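Serine/threonine protein phosphatase Stp1 (Streptococcus agalactiae, PDB 2PK0) dephosphorylates phosphoserine and phosphothreonine residues of other proteins as a metal-dependent phosphatase of the PP2C family, with magnesium ions bound in its active site. Local coordinates at residues 88-93 / 169-174; 138-143 / 163-168. One frame throughout, in Å; residues are numbered along the deposited sequence.

After three strands and helix 48-64 the chain enters helix 72-96, whose residues 88-93 form one side of interaction 1. It then runs through strands 103-112, 115-121, 125-130 and 133-136 to residues 138-143, which open interaction 2. After helices 143-149 and 155-159, residues 163-168 close that loop; residues 169-174 follow at once and close the much longer loop of interaction 1. Interaction 2 is therefore nested inside interaction 1. Together they fix successive parts of the segment before strand 180-185, one at the base of the helical excursion and the other against a helix packed on helix 48-64. The contacts meet where Gln169 lies against His141.

Interaction 1: residues 88-93 / 169-174; sequences RKIYEL and QSIGQA
Tyr91 and Ile90, neighbours on helix 72-96, point toward the loop 169-174 and straddle its bend at Gly172. The Tyr91 side chain leaves the helix with CG anti to the backbone N (chi1 175°), which stands the ring alongside the loop backbone. Ala174 lies over one face: its CA sits 4.1 Å from the ring centroid and only 12° off the normal, a CH-pi contact, while its CB reaches CE1 of Tyr91 at 4.0 Å. The carbonyl O of Gly172 comes instead to the ring edge, in plane, 3.7 Å from Tyr91 CD1.

On the other side of the bend Ile90 spreads its two branches. CG2, anti to the backbone N, presses on Gly172 CA at 3.7 Å; CD1, at the end of the other branch, meets CG2 of Ile171 at 3.9 Å, the two isoleucines crossing obliquely. Ile90 continues onto Ala52 and Thr56 of helix 48-64, and Ile171 onto Ile106 of strand 103-112 and Ile83 of helix 72-96. The contact thus joins the loop before strand 180-185 to the layer of helices over a sheet of the PP2C beta-sandwich.

Gly172 has a positive phi (109°), a conformation suited to glycine, and its bare CA lets CG2 of Ile90 sit directly against the backbone. No hydrogen bond links the segments. Their attachment rests on dispersion and the ring's CH-pi contact, so it depends on the close fit of shapes rather than on directed polar bonds.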
loop_
_atom_site.group_PDB
_atom_site.type_symbol
_atom_site.label_atom_id
_atom_site.label_comp_id
_atom_site.label_asym_id
_atom_site.label_seq_id
_atom_site.Cartn_x
_atom_site.Cartn_y
_atom_site.Cartn_z
ATOM N N ARG A 88 11.374 2.245 14.375
ATOM C CA ARG A 88 11.823 2.694 15.678
ATOM C C ARG A 88 11.667 4.216 15.863
ATOM O O ARG A 88 11.534 4.679 16.986
ATOM C CB ARG A 88 13.248 2.212 15.952
ATOM C CG ARG A 88 14.299 2.857 15.092
ATOM C CD ARG A 88 15.545 2.001 14.959
ATOM N NE ARG A 88 16.217 1.769 16.230
ATOM C CZ ARG A 88 16.358 0.568 16.779
ATOM N NH1 ARG A 88 16.987 0.441 17.938
ATOM N NH2 ARG A 88 15.870 -0.503 16.157
ATOM N N LYS A 89 11.633 4.985 14.774
ATOM C CA LYS A 89 11.385 6.428 14.876
ATOM C C LYS A 89 9.933 6.725 15.285
ATOM O O LYS A 89 9.674 7.622 16.078
ATOM C CB LYS A 89 11.717 7.130 13.558
ATOM C CG LYS A 89 11.824 8.626 13.645
ATOM C CD LYS A 89 11.965 9.301 12.267
ATOM C CE LYS A 89 11.807 10.837 12.438
ATOM N NZ LYS A 89 12.464 11.674 11.358
ATOM N N ILE A 90 8.991 5.954 14.766
ATOM C CA ILE A 90 7.584 6.157 15.088
ATOM C C ILE A 90 7.220 5.540 16.449
ATOM O O ILE A 90 6.361 6.060 17.168
ATOM C CB ILE A 90 6.703 5.596 13.950
ATOM C CG1 ILE A 90 6.841 6.477 12.731
ATOM C CG2 ILE A 90 5.238 5.535 14.306
ATOM C CD1 ILE A 90 5.835 6.145 11.725
ATOM N N TYR A 91 7.881 4.442 16.814
ATOM C CA TYR A 91 7.662 3.851 18.132
ATOM C C TYR A 91 8.102 4.817 19.222
ATOM O O TYR A 91 7.390 5.031 20.194
ATOM C CB TYR A 91 8.428 2.539 18.299
ATOM C CG TYR A 91 8.309 1.978 19.702
ATOM C CD1 TYR A 91 7.094 1.457 20.151
ATOM C CD2 TYR A 91 9.396 1.978 20.582
ATOM C CE1 TYR A 91 6.953 0.948 21.428
ATOM C CE2 TYR A 91 9.268 1.474 21.869
ATOM C CZ TYR A 91 8.035 0.960 22.288
ATOM O OH TYR A 91 7.876 0.445 23.563
ATOM N N GLU A 92 9.284 5.393 19.035
ATOM C CA GLU A 92 9.866 6.318 19.990
ATOM C C GLU A 92 8.946 7.524 20.124
ATOM O O GLU A 92 8.616 7.939 21.235
ATOM C CB GLU A 92 11.238 6.767 19.504
ATOM C CG GLU A 92 12.378 6.513 20.466
ATOM C CD GLU A 92 12.970 5.103 20.346
ATOM O OE1 GLU A 92 12.384 4.151 20.914
ATOM O OE2 GLU A 92 14.045 4.958 19.704
ATOM N N LEU A 93 8.500 8.048 18.984
ATOM C CA LEU A 93 7.579 9.184 18.942
ATOM C C LEU A 93 6.213 8.825 19.540
ATOM O O LEU A 93 5.539 9.677 20.121
ATOM C CB LEU A 93 7.426 9.682 17.505
ATOM C CG LEU A 93 6.637 10.968 17.240
ATOM C CD1 LEU A 93 7.336 12.192 17.839
ATOM C CD2 LEU A 93 6.413 11.156 15.754
ATOM N N GLN A 169 1.201 -6.773 12.493
ATOM C CA GLN A 169 2.351 -5.870 12.561
ATOM C C GLN A 169 2.117 -4.533 11.876
ATOM O O GLN A 169 1.328 -4.428 10.952
ATOM C CB GLN A 169 3.633 -6.519 12.054
ATOM C CG GLN A 169 3.628 -6.890 10.625
ATOM C CD GLN A 169 4.962 -7.436 10.205
ATOM O OE1 GLN A 169 5.970 -7.245 10.892
ATOM N NE2 GLN A 169 4.986 -8.125 9.080
ATOM N N SER A 170 2.793 -3.505 12.358
ATOM C CA SER A 170 2.659 -2.198 11.764
ATOM C C SER A 170 3.958 -1.497 12.034
ATOM O O SER A 170 4.698 -1.900 12.913
ATOM C CB SER A 170 1.535 -1.416 12.427
ATOM O OG SER A 170 1.848 -1.153 13.787
ATOM N N ILE A 171 4.234 -0.449 11.274
ATOM C CA ILE A 171 5.391 0.371 11.521
ATOM C C ILE A 171 5.079 1.266 12.695
ATOM O O ILE A 171 4.041 1.920 12.704
ATOM C CB ILE A 171 5.746 1.174 10.282
ATOM C CG1 ILE A 171 6.527 0.269 9.330
ATOM C CG2 ILE A 171 6.558 2.435 10.639
ATOM C CD1 ILE A 171 6.674 0.844 7.970
ATOM N N GLY A 172 5.972 1.250 13.690
ATOM C CA GLY A 172 5.802 1.930 14.977
ATOM C C GLY A 172 5.575 0.969 16.142
ATOM O O GLY A 172 4.926 1.323 17.127
ATOM N N GLN A 173 6.091 -0.252 16.030
ATOM C CA GLN A 173 5.921 -1.274 17.064
ATOM C C GLN A 173 7.265 -1.573 17.765
ATOM O O GLN A 173 8.341 -1.245 17.239
ATOM C CB GLN A 173 5.339 -2.554 16.448
ATOM C CG GLN A 173 6.260 -3.154 15.414
ATOM C CD GLN A 173 5.846 -4.523 14.951
ATOM O OE1 GLN A 173 6.693 -5.352 14.580
ATOM N NE2 GLN A 173 4.544 -4.776 14.950
ATOM N N ALA A 174 7.201 -2.206 18.938
ATOM C CA ALA A 174 8.409 -2.450 19.743
ATOM C C ALA A 174 9.416 -3.420 19.108
ATOM O O ALA A 174 10.604 -3.115 19.047
ATOM C CB ALA A 174 8.045 -2.902 21.142
#

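Interaction 2: residues 138-143 / 163-168; sequences TSDHSL and QKNIIT
A single isolated beta bridge, between Ser142 and Ile167, joins two loops that otherwise have no regular pairing and run 88° apart. It lies in the PP2C phosphatase fold, at the base of the excursion containing helices 143-149 and 155-159, with the side chain of Ile167 about 8 Å from a bound magnesium ion. Thr168 N gives the stronger bond, to His141 O at 2.9 Å; it is nearly straight at hydrogen (167°), yet the donor sits above the carbonyl plane. Leu143 N completes the pair with a weak, bent bond to Ile166 O at 3.0 Å. Each carbonyl also receives a CA-H...O contact, Ile167 CA to His141 O and Ser142 CA to Ile166 O.

His141, whose carbonyl O takes the stronger bond, is the centre of an inverse gamma turn. The imidazole leads away from the contact, where NE2 bonds to Asp180, ND1 to the backbone N of Gly122, and the ring stacks on His120; these partners hold its rotation and probably steady the backbone at His141. Ser142 is the N-cap of helix 143-149, its OG making a weak bond to Asn145 N, so the bridge falls just where that helix begins.

Beyond it, the side chains of Leu143 and Ile166 lie side by side, pointing the same way, with their CD1 atoms 4.1 Å apart. Asp140 and Asn165 approach with carboxylate and amide planes nearly perpendicular, but the main partner of the carboxylate is Arg125, by a salt bridge. Thr168 sets CG2 anti to its own carbonyl carbon, and this methyl rests against the peptide after Ser142, 3.5 Å from Ser142 C.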
loop_
_atom_site.group_PDB
_atom_site.type_symbol
_atom_site.label_atom_id
_atom_site.label_comp_id
_atom_site.label_asym_id
_atom_site.label_seq_id
_atom_site.Cartn_x
_atom_site.Cartn_y
_atom_site.Cartn_z
ATOM N N THR A 138 0.295 -9.498 -2.315
ATOM C CA THR A 138 0.676 -9.402 -0.912
ATOM C C THR A 138 -0.241 -10.248 -0.055
ATOM O O THR A 138 -1.306 -10.658 -0.483
ATOM C CB THR A 138 0.562 -7.968 -0.388
ATOM O OG1 THR A 138 -0.755 -7.477 -0.652
ATOM C CG2 THR A 138 1.567 -7.061 -1.065
ATOM N N SER A 139 0.178 -10.514 1.167
ATOM C CA SER A 139 -0.660 -11.260 2.075
ATOM C C SER A 139 -0.875 -10.374 3.290
ATOM O O SER A 139 0.082 -9.805 3.802
ATOM C CB SER A 139 0.010 -12.587 2.444
ATOM O OG SER A 139 -0.765 -13.299 3.396
ATOM N N ASP A 140 -2.130 -10.224 3.707
ATOM C CA ASP A 140 -2.480 -9.351 4.818
ATOM C C ASP A 140 -1.749 -9.826 6.080
ATOM O O ASP A 140 -1.750 -11.013 6.374
ATOM C CB ASP A 140 -4.000 -9.370 5.063
ATOM C CG ASP A 140 -4.792 -8.486 4.082
ATOM O OD1 ASP A 140 -4.182 -7.894 3.173
ATOM O OD2 ASP A 140 -6.039 -8.382 4.218
ATOM N N HIS A 141 -1.092 -8.925 6.806
ATOM C CA HIS A 141 -0.556 -9.314 8.100
ATOM C C HIS A 141 -1.643 -9.171 9.136
ATOM O O HIS A 141 -1.769 -8.145 9.785
ATOM C CB HIS A 141 0.683 -8.508 8.462
ATOM C CG HIS A 141 1.795 -8.696 7.490
ATOM N ND1 HIS A 141 2.593 -7.661 7.061
ATOM C CD2 HIS A 141 2.211 -9.795 6.822
ATOM C CE1 HIS A 141 3.461 -8.115 6.173
ATOM N NE2 HIS A 141 3.252 -9.409 6.011
ATOM N N SER A 142 -2.434 -10.219 9.275
ATOM C CA SER A 142 -3.653 -10.163 10.043
ATOM C C SER A 142 -3.732 -11.392 10.905
ATOM O O SER A 142 -2.956 -12.334 10.725
ATOM C CB SER A 142 -4.858 -10.164 9.096
ATOM O OG SER A 142 -5.037 -11.437 8.486
ATOM N N LEU A 143 -4.686 -11.387 11.828
ATOM C CA LEU A 143 -4.903 -12.512 12.721
ATOM C C LEU A 143 -5.346 -13.761 11.976
ATOM O O LEU A 143 -4.768 -14.833 12.202
ATOM C CB LEU A 143 -5.910 -12.144 13.819
ATOM C CG LEU A 143 -5.967 -12.937 15.129
ATOM C CD1 LEU A 143 -6.231 -11.986 16.269
ATOM C CD2 LEU A 143 -7.036 -13.987 15.105
ATOM N N GLN A 163 -15.094 -11.774 12.418
ATOM C CA GLN A 163 -14.453 -10.633 13.096
ATOM C C GLN A 163 -13.728 -9.722 12.102
ATOM O O GLN A 163 -13.305 -10.163 11.028
ATOM C CB GLN A 163 -13.448 -11.111 14.139
ATOM C CG GLN A 163 -13.991 -11.334 15.534
ATOM C CD GLN A 163 -12.913 -11.860 16.508
ATOM O OE1 GLN A 163 -13.228 -12.231 17.649
ATOM N NE2 GLN A 163 -11.643 -11.898 16.056
ATOM N N LYS A 164 -13.564 -8.454 12.473
ATOM C CA LYS A 164 -12.816 -7.506 11.650
ATOM C C LYS A 164 -11.327 -7.832 11.749
ATOM O O LYS A 164 -10.886 -8.424 12.742
ATOM C CB LYS A 164 -13.095 -6.070 12.100
ATOM N N ASN A 165 -10.569 -7.471 10.716
ATOM C CA ASN A 165 -9.134 -7.751 10.681
ATOM C C ASN A 165 -8.339 -7.055 11.797
ATOM O O ASN A 165 -8.240 -5.830 11.835
ATOM C CB ASN A 165 -8.532 -7.401 9.301
ATOM C CG ASN A 165 -8.852 -8.457 8.214
ATOM O OD1 ASN A 165 -8.934 -9.667 8.487
ATOM N ND2 ASN A 165 -9.024 -7.991 6.975
ATOM N N ILE A 166 -7.793 -7.847 12.716
ATOM C CA ILE A 166 -6.841 -7.338 13.698
ATOM C C ILE A 166 -5.431 -7.465 13.109
ATOM O O ILE A 166 -4.977 -8.557 12.792
ATOM C CB ILE A 166 -6.912 -8.099 15.047
ATOM C CG1 ILE A 166 -8.301 -7.972 15.686
ATOM C CG2 ILE A 166 -5.827 -7.600 16.011
ATOM C CD1 ILE A 166 -9.167 -9.240 15.594
ATOM N N ILE A 167 -4.746 -6.341 12.953
ATOM C CA ILE A 167 -3.428 -6.317 12.328
ATOM C C ILE A 167 -2.345 -6.921 13.246
ATOM O O ILE A 167 -2.393 -6.764 14.475
ATOM C CB ILE A 167 -3.116 -4.878 11.873
ATOM C CG1 ILE A 167 -2.263 -4.870 10.617
ATOM C CG2 ILE A 167 -2.528 -4.017 12.998
ATOM C CD1 ILE A 167 -2.221 -3.510 9.994
ATOM N N THR A 168 -1.408 -7.664 12.664
ATOM C CA THR A 168 -0.388 -8.342 13.472
ATOM C C THR A 168 0.980 -7.667 13.456
ATOM O O THR A 168 1.827 -7.974 14.301
ATOM C CB THR A 168 -0.230 -9.862 13.150
ATOM O OG1 THR A 168 0.157 -10.068 11.781
ATOM C CG2 THR A 168 -1.499 -10.611 13.467
#